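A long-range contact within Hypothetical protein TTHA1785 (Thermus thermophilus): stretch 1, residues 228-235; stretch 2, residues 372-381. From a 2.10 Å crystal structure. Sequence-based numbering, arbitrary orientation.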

ATOM      1  N   GLU A 228     -15.897  18.201   1.126  1.00 37.03           N
ATOM      2  CA  GLU A 228     -16.259  18.558   2.480  1.00 37.81           C
ATOM      3  C   GLU A 228     -16.920  17.410   3.230  1.00 37.06           C
ATOM      4  O   GLU A 228     -16.636  17.192   4.408  1.00 37.53           O
ATOM      5  CB  GLU A 228     -17.179  19.781   2.452  1.00 41.93           C
ATOM      6  CG  GLU A 228     -16.977  20.719   3.625  1.00 48.38           C
ATOM      7  CD  GLU A 228     -15.523  21.158   3.762  1.00 51.44           C
ATOM      8  OE1 GLU A 228     -15.041  21.900   2.872  1.00 51.77           O
ATOM      9  OE2 GLU A 228     -14.867  20.744   4.753  1.00 52.27           O
ATOM     10  N   GLU A 229     -17.789  16.669   2.555  1.00 35.55           N
ATOM     11  CA  GLU A 229     -18.481  15.560   3.203  1.00 35.18           C
ATOM     12  C   GLU A 229     -17.529  14.424   3.596  1.00 33.08           C
ATOM     13  O   GLU A 229     -17.598  13.913   4.705  1.00 32.29           O
ATOM     14  CB  GLU A 229     -19.577  14.995   2.297  1.00 36.79           C
ATOM     15  CG  GLU A 229     -20.233  13.763   2.909  1.00 41.91           C
ATOM     16  CD  GLU A 229     -21.088  12.975   1.930  1.00 46.07           C
ATOM     17  OE1 GLU A 229     -20.599  12.633   0.827  1.00 47.04           O
ATOM     18  OE2 GLU A 229     -22.251  12.680   2.277  1.00 48.17           O
ATOM     19  N   ALA A 230     -16.647  14.022   2.685  1.00 31.22           N
ATOM     20  CA  ALA A 230     -15.704  12.948   2.987  1.00 29.30           C
ATOM     21  C   ALA A 230     -14.686  13.428   4.021  1.00 28.29           C
ATOM     22  O   ALA A 230     -14.300  12.681   4.911  1.00 29.04           O
ATOM     23  CB  ALA A 230     -14.992  12.493   1.705  1.00 29.84           C
ATOM     24  N   ALA A 231     -14.261  14.680   3.914  1.00 25.77           N
ATOM     25  CA  ALA A 231     -13.278  15.201   4.851  1.00 28.35           C
ATOM     26  C   ALA A 231     -13.840  15.171   6.262  1.00 28.81           C
ATOM     27  O   ALA A 231     -13.158  14.744   7.188  1.00 29.36           O
ATOM     28  CB  ALA A 231     -12.856  16.632   4.461  1.00 28.44           C
ATOM     29  N   LEU A 232     -15.089  15.611   6.416  1.00 29.74           N
ATOM     30  CA  LEU A 232     -15.750  15.600   7.718  1.00 30.72           C
ATOM     31  C   LEU A 232     -15.803  14.175   8.250  1.00 30.18           C
ATOM     32  O   LEU A 232     -15.468  13.919   9.408  1.00 29.52           O
ATOM     33  CB  LEU A 232     -17.187  16.125   7.607  1.00 33.70           C
ATOM     34  CG  LEU A 232     -17.982  15.989   8.913  1.00 37.68           C
ATOM     35  CD1 LEU A 232     -17.426  16.991   9.934  1.00 37.13           C
ATOM     36  CD2 LEU A 232     -19.474  16.238   8.668  1.00 39.05           C
ATOM     37  N   ALA A 233     -16.242  13.250   7.399  1.00 27.67           N
ATOM     38  CA  ALA A 233     -16.330  11.856   7.784  1.00 28.25           C
ATOM     39  C   ALA A 233     -14.963  11.283   8.170  1.00 29.11           C
ATOM     40  O   ALA A 233     -14.878  10.494   9.099  1.00 29.68           O
ATOM     41  CB  ALA A 233     -16.946  11.034   6.644  1.00 29.17           C
ATOM     42  N   PHE A 234     -13.900  11.676   7.464  1.00 28.44           N
ATOM     43  CA  PHE A 234     -12.546  11.176   7.761  1.00 27.65           C
ATOM     44  C   PHE A 234     -11.885  11.974   8.882  1.00 29.00           C
ATOM     45  O   PHE A 234     -10.769  11.652   9.292  1.00 29.07           O
ATOM     46  CB  PHE A 234     -11.609  11.266   6.536  1.00 23.66           C
ATOM     47  CG  PHE A 234     -11.929  10.301   5.425  1.00 24.19           C
ATOM     48  CD1 PHE A 234     -12.885   9.295   5.592  1.00 21.09           C
ATOM     49  CD2 PHE A 234     -11.282  10.418   4.193  1.00 22.55           C
ATOM     50  CE1 PHE A 234     -13.204   8.426   4.553  1.00 22.84           C
ATOM     51  CE2 PHE A 234     -11.589   9.557   3.140  1.00 21.91           C
ATOM     52  CZ  PHE A 234     -12.553   8.555   3.315  1.00 22.00           C
ATOM     53  N   GLY A 235     -12.549  13.030   9.346  1.00 29.10           N
ATOM     54  CA  GLY A 235     -11.977  13.840  10.408  1.00 28.67           C
ATOM     55  C   GLY A 235     -10.811  14.697   9.938  1.00 28.96           C
ATOM     56  O   GLY A 235      -9.827  14.869  10.664  1.00 29.26           O
ATOM     57  N   GLU A 372     -17.577   1.778   9.761  1.00 40.03           N
ATOM     58  CA  GLU A 372     -18.877   2.435   9.771  1.00 40.99           C
ATOM     59  C   GLU A 372     -18.759   3.948   9.693  1.00 39.79           C
ATOM     60  O   GLU A 372     -19.572   4.613   9.045  1.00 38.64           O
ATOM     61  CB  GLU A 372     -19.624   2.049  11.046  1.00 45.39           C
ATOM     62  CG  GLU A 372     -21.089   2.370  11.025  1.00 50.41           C
ATOM     63  CD  GLU A 372     -21.793   1.890  12.281  1.00 55.10           C
ATOM     64  OE1 GLU A 372     -21.492   0.755  12.739  1.00 57.03           O
ATOM     65  OE2 GLU A 372     -22.653   2.642  12.797  1.00 57.13           O
ATOM     66  N   GLU A 373     -17.751   4.489  10.366  1.00 37.80           N
ATOM     67  CA  GLU A 373     -17.531   5.929  10.382  1.00 36.45           C
ATOM     68  C   GLU A 373     -17.354   6.495   8.976  1.00 34.68           C
ATOM     69  O   GLU A 373     -17.671   7.661   8.717  1.00 33.31           O
ATOM     70  CB  GLU A 373     -16.264   6.281  11.178  1.00 38.81           C
ATOM     71  CG  GLU A 373     -16.321   6.078  12.682  1.00 40.83           C
ATOM     72  CD  GLU A 373     -16.028   4.654  13.122  1.00 42.63           C
ATOM     73  OE1 GLU A 373     -15.672   4.473  14.310  1.00 45.20           O
ATOM     74  OE2 GLU A 373     -16.160   3.718  12.304  1.00 41.50           O
ATOM     75  N   TYR A 374     -16.836   5.661   8.083  1.00 32.56           N
ATOM     76  CA  TYR A 374     -16.529   6.058   6.709  1.00 32.10           C
ATOM     77  C   TYR A 374     -17.413   5.414   5.657  1.00 31.28           C
ATOM     78  O   TYR A 374     -17.327   5.769   4.485  1.00 31.02           O
ATOM     79  CB  TYR A 374     -15.096   5.634   6.371  1.00 29.44           C
ATOM     80  CG  TYR A 374     -14.024   6.057   7.356  1.00 28.58           C
ATOM     81  CD1 TYR A 374     -12.828   5.338   7.448  1.00 27.00           C
ATOM     82  CD2 TYR A 374     -14.161   7.213   8.126  1.00 26.76           C
ATOM     83  CE1 TYR A 374     -11.797   5.763   8.265  1.00 24.49           C
ATOM     84  CE2 TYR A 374     -13.131   7.651   8.955  1.00 26.57           C
ATOM     85  CZ  TYR A 374     -11.949   6.920   9.013  1.00 25.37           C
ATOM     86  OH  TYR A 374     -10.911   7.352   9.786  1.00 22.16           O
ATOM     87  N   ARG A 375     -18.226   4.452   6.076  1.00 31.16           N
ATOM     88  CA  ARG A 375     -19.043   3.678   5.167  1.00 31.37           C
ATOM     89  C   ARG A 375     -19.900   4.471   4.189  1.00 32.81           C
ATOM     90  O   ARG A 375     -20.095   4.041   3.053  1.00 31.27           O
ATOM     91  CB  ARG A 375     -19.892   2.673   5.963  1.00 31.62           C
ATOM     92  CG  ARG A 375     -20.486   1.551   5.101  1.00 30.59           C
ATOM     93  CD  ARG A 375     -21.000   0.392   5.948  1.00 34.95           C
ATOM     94  NE  ARG A 375     -19.941  -0.182   6.784  1.00 35.97           N
ATOM     95  CZ  ARG A 375     -20.148  -0.834   7.930  1.00 38.10           C
ATOM     96  NH1 ARG A 375     -19.120  -1.316   8.617  1.00 37.79           N
ATOM     97  NH2 ARG A 375     -21.378  -1.000   8.397  1.00 37.84           N
ATOM     98  N   ARG A 376     -20.394   5.631   4.608  1.00 33.82           N
ATOM     99  CA  ARG A 376     -21.208   6.439   3.712  1.00 36.67           C
ATOM    100  C   ARG A 376     -20.399   7.092   2.604  1.00 34.04           C
ATOM    101  O   ARG A 376     -20.918   7.322   1.521  1.00 35.25           O
ATOM    102  CB  ARG A 376     -21.949   7.546   4.482  1.00 40.76           C
ATOM    103  CG  ARG A 376     -23.018   7.039   5.428  1.00 47.95           C
ATOM    104  CD  ARG A 376     -23.617   8.161   6.268  1.00 54.16           C
ATOM    105  NE  ARG A 376     -24.493   7.613   7.303  1.00 60.42           N
ATOM    106  CZ  ARG A 376     -24.982   8.305   8.331  1.00 63.06           C
ATOM    107  NH1 ARG A 376     -25.774   7.707   9.220  1.00 64.10           N
ATOM    108  NH2 ARG A 376     -24.679   9.592   8.477  1.00 63.51           N
ATOM    109  N   VAL A 377     -19.132   7.395   2.859  1.00 31.55           N
ATOM    110  CA  VAL A 377     -18.336   8.078   1.846  1.00 30.23           C
ATOM    111  C   VAL A 377     -17.299   7.233   1.125  1.00 28.37           C
ATOM    112  O   VAL A 377     -16.766   7.658   0.107  1.00 26.84           O
ATOM    113  CB  VAL A 377     -17.612   9.308   2.446  1.00 32.25           C
ATOM    114  CG1 VAL A 377     -18.620  10.240   3.084  1.00 32.74           C
ATOM    115  CG2 VAL A 377     -16.569   8.854   3.461  1.00 31.72           C
ATOM    116  N   GLY A 378     -17.022   6.039   1.641  1.00 27.91           N
ATOM    117  CA  GLY A 378     -16.030   5.180   1.014  1.00 27.50           C
ATOM    118  C   GLY A 378     -14.732   5.064   1.816  1.00 28.03           C
ATOM    119  O   GLY A 378     -14.448   5.882   2.689  1.00 28.09           O
ATOM    120  N   GLN A 379     -13.937   4.051   1.502  1.00 26.83           N
ATOM    121  CA  GLN A 379     -12.673   3.800   2.183  1.00 24.97           C
ATOM    122  C   GLN A 379     -11.632   4.866   1.867  1.00 24.92           C
ATOM    123  O   GLN A 379     -11.519   5.316   0.733  1.00 25.20           O
ATOM    124  CB  GLN A 379     -12.113   2.445   1.725  1.00 25.90           C
ATOM    125  CG  GLN A 379     -10.765   2.036   2.367  1.00 24.69           C
ATOM    126  CD  GLN A 379     -10.019   1.073   1.484  1.00 24.30           C
ATOM    127  OE1 GLN A 379     -10.435  -0.074   1.291  1.00 21.76           O
ATOM    128  NE2 GLN A 379      -8.929   1.540   0.909  1.00 24.68           N
ATOM    129  N   PRO A 380     -10.851   5.286   2.872  1.00 24.78           N
ATOM    130  CA  PRO A 380      -9.826   6.296   2.589  1.00 23.21           C
ATOM    131  C   PRO A 380      -8.750   5.640   1.698  1.00 25.36           C
ATOM    132  O   PRO A 380      -8.466   4.444   1.826  1.00 23.86           O
ATOM    133  CB  PRO A 380      -9.257   6.630   3.979  1.00 22.58           C
ATOM    134  CG  PRO A 380     -10.386   6.290   4.930  1.00 23.20           C
ATOM    135  CD  PRO A 380     -10.980   5.035   4.321  1.00 22.89           C
ATOM    136  N   VAL A 381      -8.164   6.418   0.795  1.00 25.31           N
ATOM    137  CA  VAL A 381      -7.105   5.925  -0.074  1.00 24.31           C
ATOM    138  C   VAL A 381      -5.985   6.916   0.155  1.00 25.63           C
ATOM    139  O   VAL A 381      -6.140   8.115  -0.109  1.00 24.42           O
ATOM    140  CB  VAL A 381      -7.512   5.945  -1.562  1.00 22.84           C
ATOM    141  CG1 VAL A 381      -6.299   5.595  -2.440  1.00 21.94           C
ATOM    142  CG2 VAL A 381      -8.636   4.950  -1.807  1.00 24.48           C
TER

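The contact between the helix of stretch 1 and stretch 2 is made by packing: no hydrogen bond passes from one to the other, and the two stretches together bury 377 Å². The backbones come close, with the CA atoms of Ala-230 and Val-377 5.7 Å apart and those of Ala-233 and Tyr-374 5.9 Å apart.

The aromatic interactions centre on Phe-234, which has the largest covered area of any residue here. Its CA-to-CB bond points sideways, but with chi1 near -70° (m) the ring comes nearer to stretch 2. There it presents its edge to the face of Tyr-374 in an edge-to-face pair, with centroids 4.9 Å apart and planes inclined at 72°; the closest atoms are Phe-234 CD1 and Tyr-374 CD2, at 3.5 Å. One face of the phenylalanine ring is covered by Pro-380, whose CG lies 3.7 Å from the Phe-234 ring centroid and 20° off the ring normal, the geometry of a CH-pi interaction.

Aliphatic packing is organised around Val-377, whose CA-to-CB bond points toward the helix. Val-377 CG2 lies 3.9 Å from Ala-233 CB and 3.6 Å from Phe-234 CE1. Val-377 CG1 is 4.0 Å from both Ala-230 CA and Ala-233 CB, so both methyls reach Ala-233, while the CB atoms of Ala-230 and Val-377 are 4.2 Å apart. At the margin, the aliphatic contact gives way to an exposed carboxylate: Glu-229 OE1 is 3.8 Å from Val-377 CG1, a van der Waals approach, not a polar contact.

Two backbone carbonyl oxygens approach aromatic edges. Gly-378 O is 3.3 Å from Phe-234 CZ, near the plane of the phenylalanine ring, and Ala-233 O is 3.3 Å from Tyr-374 CE2, near the plane of the tyrosine ring. In both cases the oxygen faces the slightly positive rim of the ring rather than its electron-rich face.

Hydrogen bonds also form within each stretch. The bond from Phe-234 N to Ala-230 O (2.8 Å) is of the i to i-4 kind, and Gly-235, with positive phi, is the first residue to leave helical phi/psi, in a Schellman motif. In stretch 2, Tyr-374 O accepts from both Val-377 N and Gly-378 N, each at 2.9 Å, a turn that links the tyrosine to the valine. The Tyr-374 hydroxyl is hydrogen-bonded elsewhere in the structure.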